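Local coordinates for exoribonuclease II, mitochondrial (Candida glabrata, PDB 6F3H), which degrades RNA from the 3' end as the exoribonuclease component of the mitochondrial RNA degradosome, mtEXO, and binds magnesium, at residues P629-C634 and S676-F681; A692-T697 and L706-Q711. The protein carries 1 engineered substitution. All blocks are in the same frame, centred on the assembly; numbering follows the deposited sequence.

Overall arrangement
Both contacts are buried within the RNB domain and lie side by side, their centres about 9 Å apart. Contact 1 pairs two short antiparallel strands almost wholly through backbone hydrogen bonds; contact 2 fixes an irregular loop to helix 703-716 with one side-chain amide. The two touch directly: Arg633 of contact 1 is bonded through its backbone to Tyr693 of contact 2, and the side-chain oxygen OD1 of Asn708 accepts from Val631 N. Each also sends side chains to the phosphates of the RNA, Ser676 and Arg633 from the strand pair, Tyr693 and Thr697 from the loop, so the U4 phosphate of chain C is met from both contacts, weakly by Arg633.

Contact 1: residues P629-C634 and S676-F681; sequences PGVYRC and SFYSPF. With nucleotides of chain C.
Two phosphates of the bound RNA are met at one end of an antiparallel two-stranded sheet in the RNB domain, formed by strands 632-634 and 677-679. Ser676 gives its OG hydrogen to OP1 of A3 of chain C at 2.9 Å. Arg633 runs beside it, CG anti to the backbone N (chi1 161°), then bends at chi3 so that NH1 makes a weak bond to OP2 of U4 of chain C. Its other amino group, NH2, lies 2.7 Å from Tyr678 OH, a bent and weak bond. The Arg633 and Tyr678 side chains lie alongside and point the same way, with guanidinium and ring planes 79° apart, so the ring flanks the arginine without stacking on it.

Behind these side chains stands the backbone. Tyr632 and Ser679 bond to each other both ways, as do Cys634 and Phe677; Cys634 N meets Phe677 O at 2.7 Å, nearly along the C=O axis. Between these two hydrogen-bonded pairs, Arg633 and Tyr678 face each other as the non-hydrogen-bonded pair, and as directly opposed residues they share a face of the sheet.

The other face carries Tyr632, Cys634, Phe677 and Ser679. Phe677 takes the crowded first torsion (chi1 59°), and Cys634 CB sits over its ring in a CH-pi contact. Farther out, helix 725-761 reaches the strand through Gln736, whose OE1 bonds to Tyr678 N, while Leu30 of helix 27-31 touches Phe677 and Ser679. At the strand's end, Ser679 OG donates to Phe681 O at 2.6 Å, in the carbonyl plane and on a lone pair.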
loop_
_atom_site.group_PDB
_atom_site.type_symbol
_atom_site.label_atom_id
_atom_site.label_comp_id
_atom_site.label_asym_id
_atom_site.label_seq_id
_atom_site.Cartn_x
_atom_site.Cartn_y
_atom_site.Cartn_z
ATOM N N PRO A 629 -12.445 -19.004 -7.935
ATOM C CA PRO A 629 -11.395 -18.375 -7.133
ATOM C C PRO A 629 -11.174 -16.935 -7.564
ATOM O O PRO A 629 -10.886 -16.658 -8.734
ATOM C CB PRO A 629 -10.164 -19.237 -7.443
ATOM C CG PRO A 629 -10.707 -20.513 -7.964
ATOM C CD PRO A 629 -11.948 -20.164 -8.688
ATOM N N GLY A 630 -11.256 -16.026 -6.594
ATOM C CA GLY A 630 -11.050 -14.619 -6.865
ATOM C C GLY A 630 -10.308 -13.948 -5.727
ATOM O O GLY A 630 -10.254 -14.453 -4.608
ATOM N N VAL A 631 -9.784 -12.765 -6.032
ATOM C CA VAL A 631 -9.089 -11.923 -5.070
ATOM C C VAL A 631 -10.077 -10.908 -4.527
ATOM O O VAL A 631 -10.445 -9.960 -5.221
ATOM C CB VAL A 631 -7.911 -11.203 -5.718
ATOM C CG1 VAL A 631 -7.144 -10.460 -4.658
ATOM C CG2 VAL A 631 -7.063 -12.191 -6.479
ATOM N N TYR A 632 -10.439 -11.051 -3.271
ATOM C CA TYR A 632 -11.403 -10.151 -2.668
ATOM C C TYR A 632 -10.666 -9.055 -1.933
ATOM O O TYR A 632 -9.461 -9.132 -1.720
ATOM C CB TYR A 632 -12.335 -10.903 -1.712
ATOM C CG TYR A 632 -13.025 -12.081 -2.359
ATOM C CD1 TYR A 632 -12.315 -13.223 -2.709
ATOM C CD2 TYR A 632 -14.388 -12.041 -2.649
ATOM C CE1 TYR A 632 -12.937 -14.299 -3.321
ATOM C CE2 TYR A 632 -15.027 -13.116 -3.271
ATOM C CZ TYR A 632 -14.295 -14.250 -3.603
ATOM O OH TYR A 632 -14.887 -15.353 -4.215
ATOM N N ARG A 633 -11.403 -8.022 -1.547
ATOM C CA ARG A 633 -10.874 -6.958 -0.721
ATOM C C ARG A 633 -11.779 -6.888 0.495
ATOM O O ARG A 633 -12.990 -6.700 0.353
ATOM C CB ARG A 633 -10.858 -5.624 -1.463
ATOM C CG ARG A 633 -10.763 -4.446 -0.503
ATOM C CD ARG A 633 -10.617 -3.115 -1.197
ATOM N NE ARG A 633 -9.865 -3.234 -2.430
ATOM C CZ ARG A 633 -9.793 -2.271 -3.337
ATOM N NH1 ARG A 633 -10.448 -1.128 -3.127
ATOM N NH2 ARG A 633 -9.087 -2.462 -4.453
ATOM N N CYS A 634 -11.194 -7.016 1.684
ATOM C CA CYS A 634 -11.941 -7.247 2.909
ATOM C C CYS A 634 -11.576 -6.193 3.925
ATOM O O CYS A 634 -10.594 -5.472 3.771
ATOM C CB CYS A 634 -11.683 -8.640 3.491
ATOM S SG CYS A 634 -11.496 -9.898 2.231
ATOM N N SER A 676 -8.034 -1.983 4.959
ATOM C CA SER A 676 -8.568 -3.020 4.102
ATOM C C SER A 676 -7.421 -3.853 3.552
ATOM O O SER A 676 -6.280 -3.398 3.450
ATOM C CB SER A 676 -9.429 -2.407 2.988
ATOM O OG SER A 676 -8.725 -2.238 1.767
ATOM N N PHE A 677 -7.728 -5.102 3.247
ATOM C CA PHE A 677 -6.716 -6.043 2.816
ATOM C C PHE A 677 -7.305 -6.982 1.788
ATOM O O PHE A 677 -8.502 -7.258 1.804
ATOM C CB PHE A 677 -6.143 -6.850 4.005
ATOM C CG PHE A 677 -7.174 -7.651 4.778
ATOM C CD1 PHE A 677 -7.926 -7.058 5.791
ATOM C CD2 PHE A 677 -7.395 -8.996 4.490
ATOM C CE1 PHE A 677 -8.874 -7.798 6.502
ATOM C CE2 PHE A 677 -8.343 -9.738 5.199
ATOM C CZ PHE A 677 -9.086 -9.140 6.198
ATOM N N TYR A 678 -6.445 -7.472 0.905
ATOM C CA TYR A 678 -6.813 -8.471 -0.083
ATOM C C TYR A 678 -6.816 -9.864 0.530
ATOM O O TYR A 678 -6.078 -10.162 1.471
ATOM C CB TYR A 678 -5.873 -8.405 -1.291
ATOM C CG TYR A 678 -6.034 -7.109 -2.088
ATOM C CD1 TYR A 678 -7.193 -6.866 -2.814
ATOM C CD2 TYR A 678 -5.051 -6.123 -2.096
ATOM C CE1 TYR A 678 -7.376 -5.684 -3.535
ATOM C CE2 TYR A 678 -5.224 -4.934 -2.828
ATOM C CZ TYR A 678 -6.394 -4.728 -3.547
ATOM O OH TYR A 678 -6.623 -3.582 -4.287
ATOM N N SER A 679 -7.692 -10.708 0.007
ATOM C CA SER A 679 -7.955 -12.027 0.544
ATOM C C SER A 679 -8.258 -12.977 -0.593
ATOM O O SER A 679 -8.938 -12.596 -1.551
ATOM C CB SER A 679 -9.159 -12.013 1.486
ATOM O OG SER A 679 -9.652 -13.315 1.670
ATOM N N PRO A 680 -7.860 -14.239 -0.471
ATOM C CA PRO A 680 -8.192 -15.224 -1.503
ATOM C C PRO A 680 -9.559 -15.851 -1.329
ATOM O O PRO A 680 -9.938 -16.688 -2.154
ATOM C CB PRO A 680 -7.103 -16.286 -1.316
ATOM C CG PRO A 680 -6.422 -15.954 0.004
ATOM C CD PRO A 680 -7.178 -14.859 0.665
ATOM N N PHE A 681 -10.319 -15.452 -0.322
ATOM C CA PHE A 681 -11.659 -15.978 -0.165
ATOM C C PHE A 681 -12.545 -14.888 0.397
ATOM O O PHE A 681 -12.058 -13.965 1.059
ATOM C CB PHE A 681 -11.672 -17.209 0.740
ATOM C CG PHE A 681 -10.791 -17.077 1.919
ATOM C CD1 PHE A 681 -11.197 -16.335 3.012
ATOM C CD2 PHE A 681 -9.538 -17.691 1.934
ATOM C CE1 PHE A 681 -10.370 -16.207 4.116
ATOM C CE2 PHE A 681 -8.705 -17.570 3.029
ATOM C CZ PHE A 681 -9.120 -16.826 4.125
ATOM P P A C 3 -10.956 0.770 1.303
ATOM O OP1 A C 3 -11.011 -0.640 0.838
ATOM O OP2 A C 3 -9.697 1.510 1.210
ATOM O "O5'" A C 3 -12.051 1.650 0.550
ATOM C "C5'" A C 3 -13.394 1.212 0.452
ATOM C "C4'" A C 3 -14.237 2.155 -0.372
ATOM O "O4'" A C 3 -14.412 3.409 0.336
ATOM C "C3'" A C 3 -13.663 2.557 -1.726
ATOM O "O3'" A C 3 -13.897 1.588 -2.729
ATOM C "C2'" A C 3 -14.328 3.900 -1.984
ATOM O "O2'" A C 3 -15.655 3.748 -2.430
ATOM C "C1'" A C 3 -14.362 4.480 -0.574
ATOM N N9 A C 3 -13.106 5.167 -0.327
ATOM C C8 A C 3 -11.952 4.661 0.194
ATOM N N7 A C 3 -10.995 5.538 0.241
ATOM C C5 A C 3 -11.581 6.654 -0.304
ATOM C C6 A C 3 -11.087 7.919 -0.531
ATOM N N6 A C 3 -9.841 8.265 -0.219
ATOM N N1 A C 3 -11.939 8.803 -1.098
ATOM C C2 A C 3 -13.199 8.426 -1.401
ATOM N N3 A C 3 -13.783 7.250 -1.231
ATOM C C4 A C 3 -12.884 6.434 -0.680
ATOM P P U C 4 -12.849 1.381 -3.916
ATOM O OP1 U C 4 -13.141 0.122 -4.627
ATOM O OP2 U C 4 -11.470 1.689 -3.495
ATOM O "O5'" U C 4 -13.282 2.525 -4.895
ATOM C "C5'" U C 4 -14.636 2.652 -5.243
ATOM C "C4'" U C 4 -14.789 3.834 -6.119
ATOM O "O4'" U C 4 -14.627 5.035 -5.325
ATOM C "C3'" U C 4 -13.715 3.962 -7.170
ATOM O "O3'" U C 4 -13.890 3.094 -8.268
ATOM C "C2'" U C 4 -13.769 5.442 -7.498
ATOM O "O2'" U C 4 -14.888 5.737 -8.317
ATOM C "C1'" U C 4 -14.015 6.038 -6.110
ATOM N N1 U C 4 -12.746 6.449 -5.467
ATOM C C2 U C 4 -12.335 7.739 -5.726
ATOM O O2 U C 4 -12.975 8.512 -6.413
ATOM N N3 U C 4 -11.157 8.105 -5.141
ATOM C C4 U C 4 -10.365 7.309 -4.346
ATOM O O4 U C 4 -9.326 7.799 -3.893
ATOM C C5 U C 4 -10.849 5.973 -4.127
ATOM C C6 U C 4 -11.996 5.596 -4.683
#

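Contact 2: residues A692-T697 and L706-Q711; sequences AYLTVT and LINHLQ. With nucleotides of chain C.
This is a buried loop-to-helix contact in the RNB domain, where the irregular segment 692-697 passes one face of helix 703-716 beside the RNA path. A single side chain carries most of it. Asn708 points its amide at the loop, CG anti to its carbonyl carbon (chi1 -66°), and ND2 donates to Thr695 O at 2.9 Å. The oxygen lies close to the amide plane, yet seen from the carbonyl the donor stands well above the plane, away from the lone pairs. OD1 of the same amide accepts from Val631 N, so bonds at both ends fix its rotation.

Two apolar side chains pack against this buried asparagine. Leu694 meets it tip to tip, CD2 lying 3.4 Å from Asn708 ND2, while Val696 crosses the asparagine at about a right angle and lays CG1 against CB, 3.7 Å away. At the next residue, His709 brings CE1 close to Val696 O, and Val696 CB lies at the edge of the imidazole, in its plane.

Away from the helix, the loop faces the nucleic acid. Tyr693 OH donates to OP1 of U4 of chain C, and Thr697 OG1 to OP1 of A5 of chain C, each at 2.5 Å; the loop thus holds two successive phosphates. Asn616 of helix 603-625 bonds to Tyr693 OH and Val696 N. The segment therefore runs between three elements: Arg633 of strand 632-634 shares a backbone bond with Tyr693, Cys619 of helix 603-625 packs on Leu694, and helix 703-716 holds Thr695 by way of Asn708 and Asp705.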
loop_
_atom_site.group_PDB
_atom_site.type_symbol
_atom_site.label_atom_id
_atom_site.label_comp_id
_atom_site.label_asym_id
_atom_site.label_seq_id
_atom_site.Cartn_x
_atom_site.Cartn_y
_atom_site.Cartn_z
ATOM N N ALA A 692 -19.253 -9.381 0.850
ATOM C CA ALA A 692 -18.001 -9.520 0.127
ATOM C C ALA A 692 -17.857 -8.440 -0.949
ATOM O O ALA A 692 -18.828 -7.814 -1.366
ATOM C CB ALA A 692 -17.917 -10.904 -0.513
ATOM N N TYR A 693 -16.615 -8.228 -1.396
ATOM C CA TYR A 693 -16.270 -7.162 -2.341
ATOM C C TYR A 693 -15.109 -7.640 -3.191
ATOM O O TYR A 693 -14.060 -7.982 -2.646
ATOM C CB TYR A 693 -15.894 -5.892 -1.590
ATOM C CG TYR A 693 -15.726 -4.654 -2.431
ATOM C CD1 TYR A 693 -16.833 -3.918 -2.829
ATOM C CD2 TYR A 693 -14.465 -4.165 -2.753
ATOM C CE1 TYR A 693 -16.697 -2.767 -3.574
ATOM C CE2 TYR A 693 -14.316 -3.005 -3.492
ATOM C CZ TYR A 693 -15.441 -2.309 -3.901
ATOM O OH TYR A 693 -15.321 -1.151 -4.641
ATOM N N LEU A 694 -15.280 -7.669 -4.507
ATOM C CA LEU A 694 -14.267 -8.212 -5.404
ATOM C C LEU A 694 -14.052 -7.223 -6.533
ATOM O O LEU A 694 -14.973 -6.970 -7.311
ATOM C CB LEU A 694 -14.704 -9.576 -5.942
ATOM C CG LEU A 694 -13.743 -10.326 -6.866
ATOM C CD1 LEU A 694 -13.584 -11.742 -6.383
ATOM C CD2 LEU A 694 -14.225 -10.344 -8.306
ATOM N N THR A 695 -12.845 -6.673 -6.633
ATOM C CA THR A 695 -12.612 -5.514 -7.486
ATOM C C THR A 695 -12.281 -5.971 -8.897
ATOM O O THR A 695 -11.344 -6.742 -9.101
ATOM C CB THR A 695 -11.487 -4.628 -6.941
ATOM O OG1 THR A 695 -10.256 -5.353 -6.954
ATOM C CG2 THR A 695 -11.790 -4.180 -5.534
ATOM N N VAL A 696 -13.046 -5.468 -9.867
ATOM C CA VAL A 696 -12.919 -5.841 -11.272
ATOM C C VAL A 696 -12.877 -4.602 -12.159
ATOM O O VAL A 696 -12.604 -4.685 -13.361
ATOM C CB VAL A 696 -14.085 -6.738 -11.675
ATOM C CG1 VAL A 696 -13.870 -8.134 -11.169
ATOM C CG2 VAL A 696 -15.330 -6.164 -11.081
ATOM N N THR A 697 -13.177 -3.451 -11.577
ATOM C CA THR A 697 -13.339 -2.232 -12.341
ATOM C C THR A 697 -12.039 -1.638 -12.848
ATOM O O THR A 697 -12.092 -0.733 -13.683
ATOM C CB THR A 697 -14.031 -1.212 -11.464
ATOM O OG1 THR A 697 -13.261 -1.020 -10.273
ATOM C CG2 THR A 697 -15.386 -1.724 -11.083
ATOM N N LEU A 706 -7.031 -7.537 -12.380
ATOM C CA LEU A 706 -6.515 -8.178 -13.579
ATOM C C LEU A 706 -6.635 -9.689 -13.502
ATOM O O LEU A 706 -6.874 -10.349 -14.514
ATOM C CB LEU A 706 -5.070 -7.768 -13.796
ATOM C CG LEU A 706 -4.470 -8.444 -15.016
ATOM C CD1 LEU A 706 -5.163 -7.950 -16.274
ATOM C CD2 LEU A 706 -2.997 -8.156 -15.117
ATOM N N ILE A 707 -6.459 -10.260 -12.319
ATOM C CA ILE A 707 -6.570 -11.710 -12.172
ATOM C C ILE A 707 -8.020 -12.163 -12.207
ATOM O O ILE A 707 -8.348 -13.200 -12.800
ATOM C CB ILE A 707 -5.885 -12.146 -10.877
ATOM C CG1 ILE A 707 -4.407 -12.342 -11.159
ATOM C CG2 ILE A 707 -6.546 -13.370 -10.308
ATOM C CD1 ILE A 707 -3.683 -12.978 -10.034
ATOM N N ASN A 708 -8.905 -11.410 -11.550
ATOM C CA ASN A 708 -10.335 -11.677 -11.637
ATOM C C ASN A 708 -10.808 -11.715 -13.094
ATOM O O ASN A 708 -11.708 -12.490 -13.431
ATOM C CB ASN A 708 -11.094 -10.611 -10.836
ATOM C CG ASN A 708 -10.814 -10.687 -9.325
ATOM O OD1 ASN A 708 -10.481 -11.737 -8.806
ATOM N ND2 ASN A 708 -10.936 -9.562 -8.631
ATOM N N HIS A 709 -10.185 -10.920 -13.979
ATOM C CA HIS A 709 -10.578 -10.913 -15.387
ATOM C C HIS A 709 -10.182 -12.195 -16.103
ATOM O O HIS A 709 -10.976 -12.737 -16.884
ATOM C CB HIS A 709 -9.966 -9.729 -16.114
ATOM C CG HIS A 709 -10.766 -8.476 -15.981
ATOM N ND1 HIS A 709 -11.559 -8.222 -14.883
ATOM C CD2 HIS A 709 -10.874 -7.394 -16.787
ATOM C CE1 HIS A 709 -12.131 -7.040 -15.022
ATOM N NE2 HIS A 709 -11.732 -6.517 -16.170
ATOM N N LEU A 710 -8.958 -12.686 -15.873
ATOM C CA LEU A 710 -8.542 -13.922 -16.523
ATOM C C LEU A 710 -9.407 -15.077 -16.079
ATOM O O LEU A 710 -9.679 -15.991 -16.862
ATOM C CB LEU A 710 -7.095 -14.231 -16.207
ATOM C CG LEU A 710 -6.102 -13.152 -16.624
ATOM C CD1 LEU A 710 -4.967 -13.055 -15.590
ATOM C CD2 LEU A 710 -5.536 -13.394 -18.009
ATOM N N GLN A 711 -9.867 -15.045 -14.836
ATOM C CA GLN A 711 -10.797 -16.077 -14.427
ATOM C C GLN A 711 -12.091 -15.954 -15.201
ATOM O O GLN A 711 -12.711 -16.967 -15.547
ATOM C CB GLN A 711 -11.057 -15.978 -12.925
ATOM C CG GLN A 711 -9.832 -16.274 -12.070
ATOM C CD GLN A 711 -9.393 -17.729 -12.148
ATOM O OE1 GLN A 711 -9.691 -18.513 -11.255
ATOM N NE2 GLN A 711 -8.710 -18.101 -13.237
ATOM P P U C 4 -12.849 1.381 -3.916
ATOM O OP1 U C 4 -13.141 0.122 -4.627
ATOM O OP2 U C 4 -11.470 1.689 -3.495
ATOM O "O5'" U C 4 -13.282 2.525 -4.895
ATOM C "C5'" U C 4 -14.636 2.652 -5.243
ATOM C "C4'" U C 4 -14.789 3.834 -6.119
ATOM O "O4'" U C 4 -14.627 5.035 -5.325
ATOM C "C3'" U C 4 -13.715 3.962 -7.170
ATOM O "O3'" U C 4 -13.890 3.094 -8.268
ATOM C "C2'" U C 4 -13.769 5.442 -7.498
ATOM O "O2'" U C 4 -14.888 5.737 -8.317
ATOM C "C1'" U C 4 -14.015 6.038 -6.110
ATOM N N1 U C 4 -12.746 6.449 -5.467
ATOM C C2 U C 4 -12.335 7.739 -5.726
ATOM O O2 U C 4 -12.975 8.512 -6.413
ATOM N N3 U C 4 -11.157 8.105 -5.141
ATOM C C4 U C 4 -10.365 7.309 -4.346
ATOM O O4 U C 4 -9.326 7.799 -3.893
ATOM C C5 U C 4 -10.849 5.973 -4.127
ATOM C C6 U C 4 -11.996 5.596 -4.683
ATOM P P A C 5 -12.605 2.507 -9.023
ATOM O OP1 A C 5 -13.031 1.498 -10.018
ATOM O OP2 A C 5 -11.548 2.147 -8.035
ATOM O "O5'" A C 5 -12.075 3.752 -9.840
ATOM C "C5'" A C 5 -12.920 4.362 -10.793
ATOM C "C4'" A C 5 -12.438 5.727 -11.192
ATOM O "O4'" A C 5 -12.465 6.617 -10.051
ATOM C "C3'" A C 5 -11.012 5.818 -11.702
ATOM O "O3'" A C 5 -10.910 5.468 -13.063
ATOM C "C2'" A C 5 -10.677 7.273 -11.442
ATOM O "O2'" A C 5 -11.294 8.102 -12.416
ATOM C "C1'" A C 5 -11.369 7.491 -10.104
ATOM N N9 A C 5 -10.471 7.111 -9.025
ATOM C C8 A C 5 -10.352 5.912 -8.367
ATOM N N7 A C 5 -9.397 5.896 -7.471
ATOM C C5 A C 5 -8.865 7.166 -7.588
ATOM C C6 A C 5 -7.825 7.804 -6.912
ATOM N N6 A C 5 -7.104 7.211 -5.951
ATOM N N1 A C 5 -7.562 9.083 -7.279
ATOM C C2 A C 5 -8.292 9.668 -8.245
ATOM N N3 A C 5 -9.305 9.178 -8.957
ATOM C C4 A C 5 -9.515 7.918 -8.554
#